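Local coordinates for protein-tyrosine-phosphatase (Shewanella sp., PDB 2Z72) that hydrolyses phosphotyrosine as a cold-active phosphatase, probably by means of a two-zinc centre of the calcineurin-like phosphoesterase type, at residues 59-64 with 135-140; 65-70 with 142-147; 238-243 with 248-253; 259-264 with 285-290; 299-304 with 314-319. One frame throughout, in Å; residues are numbered along the deposited sequence.

Interaction 1 of 5, residues 59-64 with 135-140; sequences IKQIMP and QARDAG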
# COMPACT_ATOMS: atom_id res chain seq x y z
N ILE A 59 -11.07 11.08 -1.49
CA ILE A 59 -10.34 9.83 -1.47
C ILE A 59 -10.22 9.22 -0.08
O ILE A 59 -9.72 8.12 0.04
CB ILE A 59 -8.93 9.95 -2.10
CG1 ILE A 59 -8.07 10.91 -1.30
CG2 ILE A 59 -9.05 10.36 -3.52
CD1 ILE A 59 -6.63 10.99 -1.78
N LYS A 60 -10.71 9.93 0.95
CA LYS A 60 -10.81 9.34 2.27
C LYS A 60 -12.14 8.60 2.47
O LYS A 60 -12.36 8.03 3.55
CB LYS A 60 -10.56 10.34 3.39
CG LYS A 60 -9.23 11.08 3.24
CD LYS A 60 -8.77 11.95 4.39
CE LYS A 60 -9.62 13.15 4.50
NZ LYS A 60 -9.15 14.14 5.55
N GLN A 61 -13.00 8.54 1.46
CA GLN A 61 -14.21 7.71 1.52
C GLN A 61 -13.81 6.24 1.49
O GLN A 61 -12.97 5.83 0.70
CB GLN A 61 -15.08 8.07 0.35
CG GLN A 61 -15.66 9.45 0.35
CD GLN A 61 -16.32 9.88 -0.96
OE1 GLN A 61 -16.27 9.15 -1.96
NE2 GLN A 61 -16.84 11.08 -0.94
N ILE A 62 -14.49 5.45 2.30
CA ILE A 62 -14.26 3.99 2.31
C ILE A 62 -14.90 3.41 1.08
O ILE A 62 -16.09 3.62 0.82
CB ILE A 62 -14.82 3.35 3.58
CG1 ILE A 62 -14.17 3.90 4.86
CG2 ILE A 62 -14.69 1.83 3.55
CD1 ILE A 62 -14.90 3.60 6.14
N MET A 63 -14.13 2.65 0.32
CA MET A 63 -14.56 2.07 -0.96
C MET A 63 -14.83 0.59 -0.80
O MET A 63 -14.31 -0.07 0.11
CB MET A 63 -13.46 2.30 -1.99
CG MET A 63 -13.11 3.76 -2.11
SD MET A 63 -14.41 4.91 -2.51
CE MET A 63 -14.85 4.46 -4.15
N PRO A 64 -15.57 0.03 -1.74
CA PRO A 64 -15.83 -1.42 -1.72
C PRO A 64 -14.53 -2.21 -1.77
O PRO A 64 -13.49 -1.75 -2.18
CB PRO A 64 -16.64 -1.68 -3.00
CG PRO A 64 -17.20 -0.37 -3.41
CD PRO A 64 -16.29 0.71 -2.85
N GLN A 135 -6.15 11.35 -8.70
CA GLN A 135 -6.08 11.41 -10.14
C GLN A 135 -6.74 10.20 -10.82
O GLN A 135 -7.39 10.37 -11.85
CB GLN A 135 -4.61 11.52 -10.59
CG GLN A 135 -3.96 12.84 -10.19
CD GLN A 135 -2.50 12.88 -10.56
OE1 GLN A 135 -1.88 11.83 -10.77
NE2 GLN A 135 -1.93 14.08 -10.66
N ALA A 136 -6.54 9.02 -10.24
CA ALA A 136 -7.14 7.81 -10.80
C ALA A 136 -8.68 7.96 -10.75
O ALA A 136 -9.35 7.71 -11.74
CB ALA A 136 -6.68 6.59 -10.08
N ARG A 137 -9.20 8.40 -9.62
CA ARG A 137 -10.63 8.61 -9.51
C ARG A 137 -11.13 9.58 -10.53
O ARG A 137 -12.16 9.35 -11.17
CB ARG A 137 -10.98 9.04 -8.06
CG ARG A 137 -12.45 9.14 -7.80
CD ARG A 137 -12.79 9.30 -6.34
NE ARG A 137 -14.19 9.64 -6.12
CZ ARG A 137 -14.80 9.50 -4.96
NH1 ARG A 137 -14.18 8.99 -3.90
NH2 ARG A 137 -16.07 9.84 -4.80
N ASP A 138 -10.43 10.69 -10.72
CA ASP A 138 -10.85 11.69 -11.72
C ASP A 138 -10.86 11.12 -13.11
O ASP A 138 -11.65 11.60 -13.94
CB ASP A 138 -9.90 12.89 -11.69
CG ASP A 138 -10.12 13.72 -10.42
OD1 ASP A 138 -9.17 14.53 -10.15
OD2 ASP A 138 -11.10 13.62 -9.69
N ALA A 139 -10.02 10.16 -13.44
CA ALA A 139 -9.98 9.48 -14.73
C ALA A 139 -10.98 8.34 -14.82
O ALA A 139 -11.03 7.70 -15.90
CB ALA A 139 -8.56 8.98 -14.92
N GLY A 140 -11.73 8.04 -13.77
CA GLY A 140 -12.58 6.86 -13.87
C GLY A 140 -11.97 5.53 -13.53
O GLY A 140 -12.59 4.50 -13.70
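Between the irregular segment 59-64 and the last turn of helix 122-138, the backbones come nearest at Ile59 and Arg137, whose CA atoms are 8.1 Å apart, so one long side chain has to span the gap. Arg137 does so with CG anti to its backbone N (chi1 -174°) and the chain extended as far as NE. Its end-on nitrogens both grip a single atom: NH1 and NH2 each donate to Gln61 OE1 at 2.9 Å. OE1 lies in the guanidinium plane, but the arginine approaches the amide from one face. NH1 stands 52° out of the carbonyl plane, and NH2 is tilted less, with amide and guanidinium planes 57° apart. Because both N-H groups converge on one oxygen, neither bond is straight.

This two-nitrogen grip links the connection between strands 53-54 and 66-67 to the C-terminal end of helix 122-138, in the calcineurin-like phosphoesterase region. The helix finishes in a Schellman motif, with Gly140 at positive phi and its N bonded to Arg137 O at 2.9 Å. Met63 SD approaches the guanidinium obliquely, 4.3 Å from Arg137 NH1. Arg137 NE also forms a salt bridge with Glu58, and Ile59 packs on Tyr130 of the same helix.

Interaction 2 of 5, residues 65-70 with 142-147; sequences DTYLGI and MVHLLM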
# COMPACT_ATOMS: atom_id res chain seq x y z
N ASP A 65 -14.67 -3.47 -1.33
CA ASP A 65 -13.56 -4.42 -1.37
C ASP A 65 -13.72 -5.46 -2.49
O ASP A 65 -12.85 -6.35 -2.54
CB ASP A 65 -13.32 -5.07 -0.01
CG ASP A 65 -14.49 -5.85 0.53
OD1 ASP A 65 -14.63 -5.91 1.77
OD2 ASP A 65 -15.26 -6.39 -0.32
N THR A 66 -14.76 -5.39 -3.30
CA THR A 66 -15.04 -6.36 -4.33
C THR A 66 -15.48 -5.64 -5.56
O THR A 66 -16.29 -4.71 -5.45
CB THR A 66 -16.13 -7.35 -3.83
OG1 THR A 66 -15.62 -8.04 -2.70
CG2 THR A 66 -16.52 -8.31 -4.91
N TYR A 67 -14.96 -6.02 -6.74
CA TYR A 67 -15.16 -5.34 -7.98
C TYR A 67 -15.32 -6.37 -9.13
O TYR A 67 -14.59 -7.39 -9.15
CB TYR A 67 -13.97 -4.39 -8.39
CG TYR A 67 -13.80 -3.34 -7.33
CD1 TYR A 67 -14.38 -2.10 -7.51
CD2 TYR A 67 -13.10 -3.57 -6.13
CE1 TYR A 67 -14.27 -1.11 -6.58
CE2 TYR A 67 -13.04 -2.60 -5.17
CZ TYR A 67 -13.61 -1.35 -5.40
OH TYR A 67 -13.57 -0.35 -4.46
N LEU A 68 -16.21 -6.09 -10.03
CA LEU A 68 -16.46 -6.89 -11.20
C LEU A 68 -16.17 -6.09 -12.45
O LEU A 68 -16.38 -4.87 -12.49
CB LEU A 68 -17.94 -7.19 -11.33
CG LEU A 68 -18.80 -7.92 -10.33
CD1 LEU A 68 -20.29 -8.02 -10.74
CD2 LEU A 68 -18.14 -9.27 -10.20
N GLY A 69 -15.78 -6.79 -13.51
CA GLY A 69 -15.71 -6.19 -14.82
C GLY A 69 -14.65 -5.16 -15.06
O GLY A 69 -14.80 -4.27 -15.89
N ILE A 70 -13.54 -5.27 -14.34
CA ILE A 70 -12.44 -4.30 -14.47
C ILE A 70 -11.48 -4.75 -15.56
O ILE A 70 -10.82 -5.80 -15.47
CB ILE A 70 -11.74 -4.09 -13.11
CG1 ILE A 70 -12.73 -3.69 -12.00
CG2 ILE A 70 -10.65 -3.06 -13.26
CD1 ILE A 70 -13.66 -2.55 -12.29
N MET A 142 -9.04 3.64 -10.49
CA MET A 142 -8.92 3.56 -9.05
C MET A 142 -7.52 3.18 -8.64
O MET A 142 -6.90 2.32 -9.29
CB MET A 142 -9.84 2.51 -8.40
CG MET A 142 -11.32 2.80 -8.47
SD MET A 142 -12.33 1.64 -7.53
CE MET A 142 -12.18 2.39 -5.88
N VAL A 143 -7.07 3.75 -7.50
CA VAL A 143 -5.97 3.16 -6.76
C VAL A 143 -6.54 2.52 -5.51
O VAL A 143 -7.27 3.14 -4.73
CB VAL A 143 -4.97 4.27 -6.31
CG1 VAL A 143 -3.94 3.72 -5.34
CG2 VAL A 143 -4.32 4.92 -7.52
N HIS A 144 -6.21 1.25 -5.34
CA HIS A 144 -6.48 0.48 -4.15
C HIS A 144 -5.18 0.39 -3.37
O HIS A 144 -4.30 -0.40 -3.69
CB HIS A 144 -6.95 -0.94 -4.47
CG HIS A 144 -8.13 -0.97 -5.37
ND1 HIS A 144 -9.44 -0.91 -4.91
CD2 HIS A 144 -8.19 -1.10 -6.72
CE1 HIS A 144 -10.19 -1.00 -5.96
NE2 HIS A 144 -9.49 -1.09 -7.11
N LEU A 145 -5.04 1.25 -2.34
CA LEU A 145 -3.90 1.12 -1.45
C LEU A 145 -4.33 0.21 -0.31
O LEU A 145 -5.23 0.58 0.45
CB LEU A 145 -3.49 2.45 -0.87
CG LEU A 145 -2.36 2.39 0.17
CD1 LEU A 145 -1.11 1.68 -0.36
CD2 LEU A 145 -2.04 3.77 0.66
N LEU A 146 -3.75 -0.98 -0.22
CA LEU A 146 -4.09 -1.90 0.83
C LEU A 146 -3.13 -1.72 1.99
O LEU A 146 -1.94 -1.39 1.83
CB LEU A 146 -4.06 -3.37 0.41
CG LEU A 146 -4.84 -3.68 -0.85
CD1 LEU A 146 -4.80 -5.18 -1.13
CD2 LEU A 146 -6.28 -3.18 -0.77
N MET A 147 -3.62 -1.97 3.20
CA MET A 147 -2.78 -1.98 4.40
C MET A 147 -1.90 -3.21 4.47
O MET A 147 -2.38 -4.34 4.37
CB MET A 147 -3.63 -1.97 5.65
CG MET A 147 -4.51 -0.76 5.84
SD MET A 147 -3.58 0.71 6.41
CE MET A 147 -3.43 0.38 8.13
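Tyr67 reaches over to Met142 and His144 with its ring, and the contact can be followed outward from CB. CB leaves the backbone toward strand 142-145, and chi1 of -60° sets CG anti to the carbonyl carbon. Along one rim, CD2 comes within 3.9 Å of His144 CE1, and the next atom, CE2, closes to 3.4 Å from that same carbon. CZ is nearly as close to it. His144 therefore presents CE1 to one face of the tyrosine, in an offset edge-to-face pair whose centroids are 4.8 Å apart and whose planes make 68°.

The two strands belong to different sheets: 66-67 is an outer strand beside 197-200, whereas 142-145 pairs with 108-111. The rings thus meet between the two layers of the calcineurin-like phosphoesterase beta-sandwich.

On the other rim, Tyr67 CE1 lies 3.5 Å from Met142 SD in the conformer described, one of two modelled. This is a Met-aromatic contact, with the sulfur 4.4 Å from the ring centroid in an oblique position. At the tip, Tyr67 OH touches Met142 CE at 3.4 Å, while its hydrogen bond goes to Pro64 O, which ties the hydroxyl to the backbone just before its strand. His144 has a partner of its own: NE2 is hydrogen-bonded to His108 ND1, and the ring also packs on Ile198 and Ile200.

Interaction 3 of 5, residues 238-243 with 248-253; sequences SLKADD and LFFGNG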
# COMPACT_ATOMS: atom_id res chain seq x y z
N SER A 238 -5.10 -5.61 23.68
CA SER A 238 -6.46 -5.90 23.21
C SER A 238 -6.43 -6.76 21.95
O SER A 238 -7.27 -7.65 21.81
CB SER A 238 -7.27 -4.63 22.89
OG SER A 238 -7.45 -3.84 24.09
N LEU A 239 -5.49 -6.44 21.04
CA LEU A 239 -5.41 -7.20 19.79
C LEU A 239 -5.09 -8.66 20.07
O LEU A 239 -5.61 -9.57 19.48
CB LEU A 239 -4.36 -6.59 18.85
CG LEU A 239 -4.68 -5.24 18.25
CD1 LEU A 239 -3.58 -4.71 17.38
CD2 LEU A 239 -5.95 -5.26 17.40
N LYS A 240 -4.18 -8.88 21.02
CA LYS A 240 -3.73 -10.20 21.38
C LYS A 240 -4.84 -10.95 22.12
O LYS A 240 -4.97 -12.16 21.95
CB LYS A 240 -2.46 -10.17 22.24
CG LYS A 240 -1.22 -9.72 21.49
CD LYS A 240 -0.64 -10.84 20.64
CE LYS A 240 0.62 -10.35 19.88
NZ LYS A 240 1.27 -11.43 19.09
N ALA A 241 -5.64 -10.28 22.91
CA ALA A 241 -6.60 -10.97 23.76
C ALA A 241 -7.84 -11.36 23.01
O ALA A 241 -8.52 -12.31 23.42
CB ALA A 241 -7.01 -10.12 24.96
N ASP A 242 -8.15 -10.63 21.93
CA ASP A 242 -9.35 -10.99 21.12
C ASP A 242 -8.93 -12.06 20.12
O ASP A 242 -8.04 -11.80 19.29
CB ASP A 242 -9.95 -9.73 20.47
CG ASP A 242 -11.23 -10.06 19.73
OD1 ASP A 242 -12.31 -9.88 20.28
OD2 ASP A 242 -11.17 -10.57 18.60
N ASP A 243 -9.51 -13.26 20.17
CA ASP A 243 -9.06 -14.34 19.31
C ASP A 243 -9.05 -13.96 17.85
O ASP A 243 -8.13 -14.28 17.11
CB ASP A 243 -10.06 -15.45 19.64
CG ASP A 243 -10.03 -16.71 18.82
OD1 ASP A 243 -8.87 -17.08 18.48
OD2 ASP A 243 -11.08 -17.30 18.51
N LEU A 248 -6.20 -11.85 12.81
CA LEU A 248 -6.13 -10.88 11.75
C LEU A 248 -4.84 -10.08 11.75
O LEU A 248 -4.33 -9.72 10.69
CB LEU A 248 -7.36 -9.95 11.77
CG LEU A 248 -8.69 -10.59 11.37
CD1 LEU A 248 -9.83 -9.59 11.63
CD2 LEU A 248 -8.62 -10.99 9.90
N PHE A 249 -4.35 -9.74 12.95
CA PHE A 249 -3.23 -8.82 13.03
C PHE A 249 -1.88 -9.48 13.13
O PHE A 249 -0.86 -8.78 12.92
CB PHE A 249 -3.40 -7.86 14.23
CG PHE A 249 -4.30 -6.69 13.89
CD1 PHE A 249 -5.66 -6.75 13.89
CD2 PHE A 249 -3.73 -5.49 13.51
CE1 PHE A 249 -6.48 -5.67 13.56
CE2 PHE A 249 -4.54 -4.41 13.22
CZ PHE A 249 -5.90 -4.50 13.21
N PHE A 250 -1.79 -10.76 13.42
CA PHE A 250 -0.48 -11.36 13.67
C PHE A 250 -0.13 -12.47 12.72
O PHE A 250 -0.53 -12.47 11.56
CB PHE A 250 -0.41 -11.69 15.19
CG PHE A 250 -0.57 -10.41 15.99
CD1 PHE A 250 -1.67 -10.32 16.85
CD2 PHE A 250 0.27 -9.33 15.86
CE1 PHE A 250 -1.88 -9.15 17.57
CE2 PHE A 250 0.09 -8.14 16.58
CZ PHE A 250 -1.03 -8.09 17.42
N GLY A 251 0.75 -13.41 13.07
CA GLY A 251 1.56 -14.16 12.15
C GLY A 251 0.93 -15.03 11.13
O GLY A 251 1.51 -15.29 10.04
N ASN A 252 -0.29 -15.53 11.42
CA ASN A 252 -0.94 -16.41 10.45
C ASN A 252 -1.99 -15.68 9.61
O ASN A 252 -2.71 -16.30 8.81
CB ASN A 252 -1.65 -17.59 11.16
CG ASN A 252 -1.85 -18.80 10.25
OD1 ASN A 252 -1.07 -19.22 9.40
ND2 ASN A 252 -3.00 -19.46 10.39
N GLY A 253 -2.14 -14.37 9.84
CA GLY A 253 -3.21 -13.61 9.26
C GLY A 253 -2.85 -12.94 7.95
O GLY A 253 -1.73 -13.10 7.41
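Lys240 NZ stands over the face of the Phe250 ring, 3.8 Å from its centroid and 15° off the ring normal, a cation-pi contact; no hydrogen bond joins the two segments. A bend at chi2 (-79°) folds the lysine chain back across the ring, so that Lys240 CE also sits above the centre, 3.6 Å from the centroid. The opposite face is covered by Phe249 CB, 3.8 Å above the plane, and Leu239 CB abuts the edge at Phe250 CE1. The ring is therefore sandwiched, with a third group at its rim. An alanine in place of Phe250 would probably leave the Lys240 ammonium without its aromatic partner and open a gap beside Leu239 CB.

Beyond CB, the two methyls of Leu239 meet Phe249: CD2 lies over one ring face, 4.0 Å from the centroid, a CH-pi contact. Between the two helices Asp242 is the N-cap, its OD2 accepting from Leu245 N.

The contact joins helix 236-241 to the end of the following helix 243-249, and the pair packs on helix 221-231: Leu239 touches Asn231, the Phe249 ring meets that of Tyr228, and Leu248 packs on Ala224 and Leu227.

Interaction 4 of 5, residues 259-264 with 285-290; sequences GYFSET and GHTSQE. With ZN (zinc ion), chain C.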
# COMPACT_ATOMS: atom_id res chain seq x y z
N GLY A 259 2.88 -18.45 4.23
CA GLY A 259 2.74 -19.86 3.92
C GLY A 259 2.87 -20.13 2.44
O GLY A 259 3.31 -21.23 2.04
N TYR A 260 2.45 -19.22 1.54
CA TYR A 260 2.52 -19.51 0.09
C TYR A 260 3.97 -19.68 -0.37
O TYR A 260 4.20 -20.27 -1.42
CB TYR A 260 1.85 -18.43 -0.76
CG TYR A 260 0.40 -18.21 -0.45
CD1 TYR A 260 -0.39 -19.19 0.17
CD2 TYR A 260 -0.23 -17.04 -0.80
CE1 TYR A 260 -1.74 -18.96 0.43
CE2 TYR A 260 -1.57 -16.82 -0.54
CZ TYR A 260 -2.33 -17.77 0.08
OH TYR A 260 -3.65 -17.50 0.33
N PHE A 261 4.92 -19.19 0.42
CA PHE A 261 6.35 -19.24 0.13
C PHE A 261 7.09 -20.31 0.87
O PHE A 261 8.32 -20.43 0.77
CB PHE A 261 6.96 -17.85 0.40
CG PHE A 261 6.31 -16.79 -0.46
CD1 PHE A 261 5.25 -16.05 0.04
CD2 PHE A 261 6.74 -16.58 -1.74
CE1 PHE A 261 4.64 -15.13 -0.79
CE2 PHE A 261 6.16 -15.64 -2.52
CZ PHE A 261 5.09 -14.91 -2.06
N SER A 262 6.38 -21.11 1.63
CA SER A 262 6.88 -22.24 2.35
C SER A 262 7.10 -23.41 1.40
O SER A 262 6.29 -23.71 0.55
CB SER A 262 5.96 -22.64 3.51
OG SER A 262 6.41 -23.83 4.13
N GLU A 263 8.25 -24.08 1.54
CA GLU A 263 8.53 -25.19 0.69
C GLU A 263 7.58 -26.38 0.94
O GLU A 263 7.54 -27.29 0.11
CB GLU A 263 9.95 -25.77 0.90
CG GLU A 263 10.90 -25.49 -0.23
CD GLU A 263 12.22 -26.22 -0.30
OE1 GLU A 263 12.44 -26.83 -1.36
OE2 GLU A 263 12.97 -26.10 0.67
N THR A 264 6.83 -26.44 2.00
CA THR A 264 5.87 -27.51 2.22
C THR A 264 4.44 -27.22 1.85
O THR A 264 3.59 -28.11 1.87
CB THR A 264 5.83 -27.88 3.72
OG1 THR A 264 5.66 -26.75 4.55
CG2 THR A 264 7.19 -28.47 4.02
N GLY A 285 2.12 -9.53 -1.66
CA GLY A 285 3.43 -8.90 -1.47
C GLY A 285 4.17 -9.58 -0.34
O GLY A 285 4.18 -10.84 -0.28
N HIS A 286 4.77 -8.79 0.56
CA HIS A 286 5.30 -9.10 1.86
C HIS A 286 6.57 -9.92 1.88
O HIS A 286 7.45 -9.63 2.69
CB HIS A 286 4.23 -9.78 2.75
CG HIS A 286 4.58 -10.03 4.17
ND1 HIS A 286 4.95 -9.12 5.10
CD2 HIS A 286 4.54 -11.22 4.85
CE1 HIS A 286 5.15 -9.75 6.23
NE2 HIS A 286 4.91 -11.05 6.14
N THR A 287 6.64 -10.98 1.12
CA THR A 287 7.76 -11.89 1.02
C THR A 287 8.53 -11.58 -0.27
O THR A 287 8.07 -11.87 -1.36
CB THR A 287 7.28 -13.35 1.09
OG1 THR A 287 6.45 -13.54 2.23
CG2 THR A 287 8.51 -14.27 1.21
N SER A 288 9.72 -10.95 -0.07
CA SER A 288 10.38 -10.29 -1.19
C SER A 288 11.00 -11.31 -2.15
O SER A 288 11.70 -12.22 -1.74
CB SER A 288 11.46 -9.35 -0.70
OG SER A 288 10.92 -8.48 0.30
N GLN A 289 10.78 -11.05 -3.41
CA GLN A 289 11.32 -11.83 -4.53
C GLN A 289 12.23 -10.99 -5.43
O GLN A 289 12.24 -9.76 -5.35
CB GLN A 289 10.16 -12.36 -5.40
CG GLN A 289 9.14 -13.13 -4.62
CD GLN A 289 9.69 -14.27 -3.82
OE1 GLN A 289 9.39 -14.46 -2.61
NE2 GLN A 289 10.49 -15.04 -4.48
N GLU A 290 13.01 -11.64 -6.27
CA GLU A 290 13.92 -10.92 -7.16
C GLU A 290 13.21 -10.26 -8.32
O GLU A 290 13.80 -9.45 -9.02
CB GLU A 290 14.98 -11.91 -7.70
CG GLU A 290 15.83 -12.50 -6.59
CD GLU A 290 16.91 -13.44 -7.10
OE1 GLU A 290 17.51 -14.20 -6.31
OE2 GLU A 290 17.23 -13.47 -8.31
ZN ZN C . 5.15 -7.02 4.77
O HOH W 1 7.03 -7.01 4.22
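Beside the zinc centre, in the loop after strand 281-284 that carries the ligand His286, Thr287 packs against the ring of Phe261 from the short 3-10 turn 259-261. Thr287 CB lies over one face, 3.8 Å from the ring centroid and 21° off the normal, a CH-pi contact shifted toward the rim at Phe261 CD1. The methyl joins in, with Thr287 CG2 3.7 Å from Phe261 CG. Thr287 chi1 of -52° puts OG1 beside its own backbone N, from where it is hydrogen-bonded to Arg258. The Gln289 side chain also lies near the ring. A serine in place of Phe261 would probably leave Thr287 CB and CG2 without their aromatic cover and open a gap between the 3-10 turn and the ligand loop.

One residue back, His286 ND1 binds the zinc ion at 2.1 Å, and Asp114, Asn149 and His207 supply the other protein ligands. A water 2.0 Å from the metal donates to His286 O at 3.1 Å, and Arg258 reaches that carbonyl too.

The chemistry is thus divided at one residue: the ring covers the carbon side of Thr287, while Arg258 bonds its OG1 and the neighbouring His286 O. Phe261 therefore contacts the neighbour of the zinc ligand and not the ligand itself, and its ring belongs with the apolar side chains of Val284 and Ala302, which it also touches.

Interaction 5 of 5, residues 299-304 with 314-319; sequences KVIAVD and ELLLLE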
# COMPACT_ATOMS: atom_id res chain seq x y z
N LYS A 299 -1.01 -19.68 -9.89
CA LYS A 299 -2.13 -19.46 -8.98
C LYS A 299 -1.83 -18.43 -7.89
O LYS A 299 -2.76 -17.80 -7.40
CB LYS A 299 -2.50 -20.81 -8.32
CG LYS A 299 -3.05 -21.77 -9.36
CD LYS A 299 -3.32 -23.14 -8.76
CE LYS A 299 -3.68 -24.13 -9.83
NZ LYS A 299 -3.88 -25.51 -9.27
N VAL A 300 -0.55 -18.27 -7.54
CA VAL A 300 -0.09 -17.19 -6.68
C VAL A 300 0.86 -16.35 -7.52
O VAL A 300 1.77 -16.88 -8.15
CB VAL A 300 0.63 -17.69 -5.41
CG1 VAL A 300 1.34 -16.53 -4.69
CG2 VAL A 300 -0.31 -18.35 -4.41
N ILE A 301 0.65 -15.04 -7.48
CA ILE A 301 1.64 -14.13 -8.08
C ILE A 301 2.20 -13.27 -6.97
O ILE A 301 1.48 -12.59 -6.28
CB ILE A 301 1.10 -13.25 -9.21
CG1 ILE A 301 0.23 -14.03 -10.22
CG2 ILE A 301 2.27 -12.56 -9.91
CD1 ILE A 301 0.97 -15.06 -11.05
N ALA A 302 3.55 -13.35 -6.86
CA ALA A 302 4.31 -12.58 -5.89
C ALA A 302 4.67 -11.25 -6.51
O ALA A 302 5.31 -11.19 -7.56
CB ALA A 302 5.58 -13.35 -5.51
N VAL A 303 4.26 -10.15 -5.88
CA VAL A 303 4.51 -8.82 -6.40
C VAL A 303 5.33 -7.95 -5.43
O VAL A 303 5.42 -6.75 -5.69
CB VAL A 303 3.21 -8.12 -6.85
CG1 VAL A 303 2.53 -8.92 -7.97
CG2 VAL A 303 2.23 -7.88 -5.71
N ASP A 304 5.95 -8.55 -4.45
CA ASP A 304 7.05 -7.86 -3.77
C ASP A 304 8.29 -8.19 -4.59
O ASP A 304 8.79 -9.32 -4.49
CB ASP A 304 7.16 -8.25 -2.32
CG ASP A 304 8.32 -7.56 -1.59
OD1 ASP A 304 8.37 -7.72 -0.36
OD2 ASP A 304 9.14 -6.89 -2.29
N GLU A 314 9.38 -4.14 -10.33
CA GLU A 314 8.54 -4.70 -11.29
C GLU A 314 7.09 -4.63 -10.83
O GLU A 314 6.76 -4.47 -9.64
CB GLU A 314 8.89 -6.18 -11.60
CG GLU A 314 10.36 -6.29 -12.03
CD GLU A 314 10.69 -7.66 -12.62
OE1 GLU A 314 11.84 -7.80 -13.13
OE2 GLU A 314 9.86 -8.60 -12.51
N LEU A 315 6.22 -4.79 -11.82
CA LEU A 315 4.77 -4.85 -11.56
C LEU A 315 4.16 -6.00 -12.31
O LEU A 315 4.76 -6.62 -13.20
CB LEU A 315 4.14 -3.49 -11.85
CG LEU A 315 4.35 -2.87 -13.23
CD1 LEU A 315 3.50 -3.50 -14.32
CD2 LEU A 315 4.02 -1.37 -13.13
N LEU A 316 2.90 -6.26 -11.98
CA LEU A 316 2.05 -7.23 -12.64
C LEU A 316 0.93 -6.49 -13.34
O LEU A 316 0.29 -5.63 -12.74
CB LEU A 316 1.47 -8.19 -11.59
CG LEU A 316 0.38 -9.15 -12.08
CD1 LEU A 316 0.98 -10.17 -13.06
CD2 LEU A 316 -0.26 -9.85 -10.91
N LEU A 317 0.70 -6.84 -14.58
CA LEU A 317 -0.40 -6.32 -15.37
C LEU A 317 -1.36 -7.45 -15.66
O LEU A 317 -0.94 -8.51 -16.12
CB LEU A 317 0.11 -5.71 -16.65
CG LEU A 317 -0.89 -5.19 -17.68
CD1 LEU A 317 -1.75 -4.09 -17.16
CD2 LEU A 317 -0.07 -4.76 -18.94
N LEU A 318 -2.64 -7.20 -15.38
CA LEU A 318 -3.72 -8.19 -15.67
C LEU A 318 -4.67 -7.55 -16.64
O LEU A 318 -5.40 -6.57 -16.32
CB LEU A 318 -4.46 -8.57 -14.39
CG LEU A 318 -3.57 -9.05 -13.23
CD1 LEU A 318 -3.15 -7.95 -12.28
CD2 LEU A 318 -4.26 -10.12 -12.40
N GLU A 319 -4.71 -8.04 -17.88
CA GLU A 319 -5.46 -7.43 -18.94
C GLU A 319 -5.66 -8.46 -20.06
O GLU A 319 -4.72 -9.24 -20.26
CB GLU A 319 -4.66 -6.24 -19.51
CG GLU A 319 -5.37 -5.37 -20.49
CD GLU A 319 -4.62 -4.10 -20.89
OE1 GLU A 319 -5.33 -3.20 -21.42
OE2 GLU A 319 -3.38 -4.05 -20.68
O HOH W 2 6.65 -4.70 -6.97
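Leu316 meets Ile301 and Val303 at about right angles, its side chain running across the CG2 branch of Ile301 and CG1 of Val303. Its CG is anti to the backbone N (chi1 171°), which directs its methyls mainly to Ile301, while CB faces Val303 CG1. The branch Leu316 CD2 touches Ile301 CG2 at 3.8 Å and also approaches Ile301 CB at 4.0 Å; the isoleucine is described in one of its two modelled conformers. Lower on the same leucine, CB meets Val303 CG1 at 3.8 Å. Two beta-branched side chains from one segment thus hold different levels of a single leucine.

No direct hydrogen bond joins the segments, and the CA atoms at their nearest, Val303 and Leu315, are 6.5 Å apart. At that end a water lies 2.7 Å from Val303 O and 2.7 Å from Glu314 O, although further acceptors compete for its protons.

Around the contact, Ile301 and Leu318 both touch Leu323. Strand 300-302 pairs with 281-284 in one sheet, and 315-319 with 72-76 and 322-326 in the other; all three touching residues are buried, as is expected of the interior of a calcineurin-like beta-sandwich.

Interactions 2 and 5 both join the two sheets, the former through aromatic and sulfur groups at a partly buried edge, the latter through aliphatic side chains in the core. Interaction 1 is partly buried, with an exposed glutamine, and relies on a two-nitrogen arginine-to-amide hydrogen bond; it touches interaction 2 where Met63 CE meets Met142 CE at 3.8 Å. Interaction 4 adjoins interaction 5 more closely: Ser288 OG is 2.7 Å from Asp304 OD1, a probable hydrogen bond, so the zinc-ligand loop is tied to the chain leaving strand 300-302. Interaction 3, in the helical part, touches none of the others and pairs buried leucine packing with a more exposed lysine.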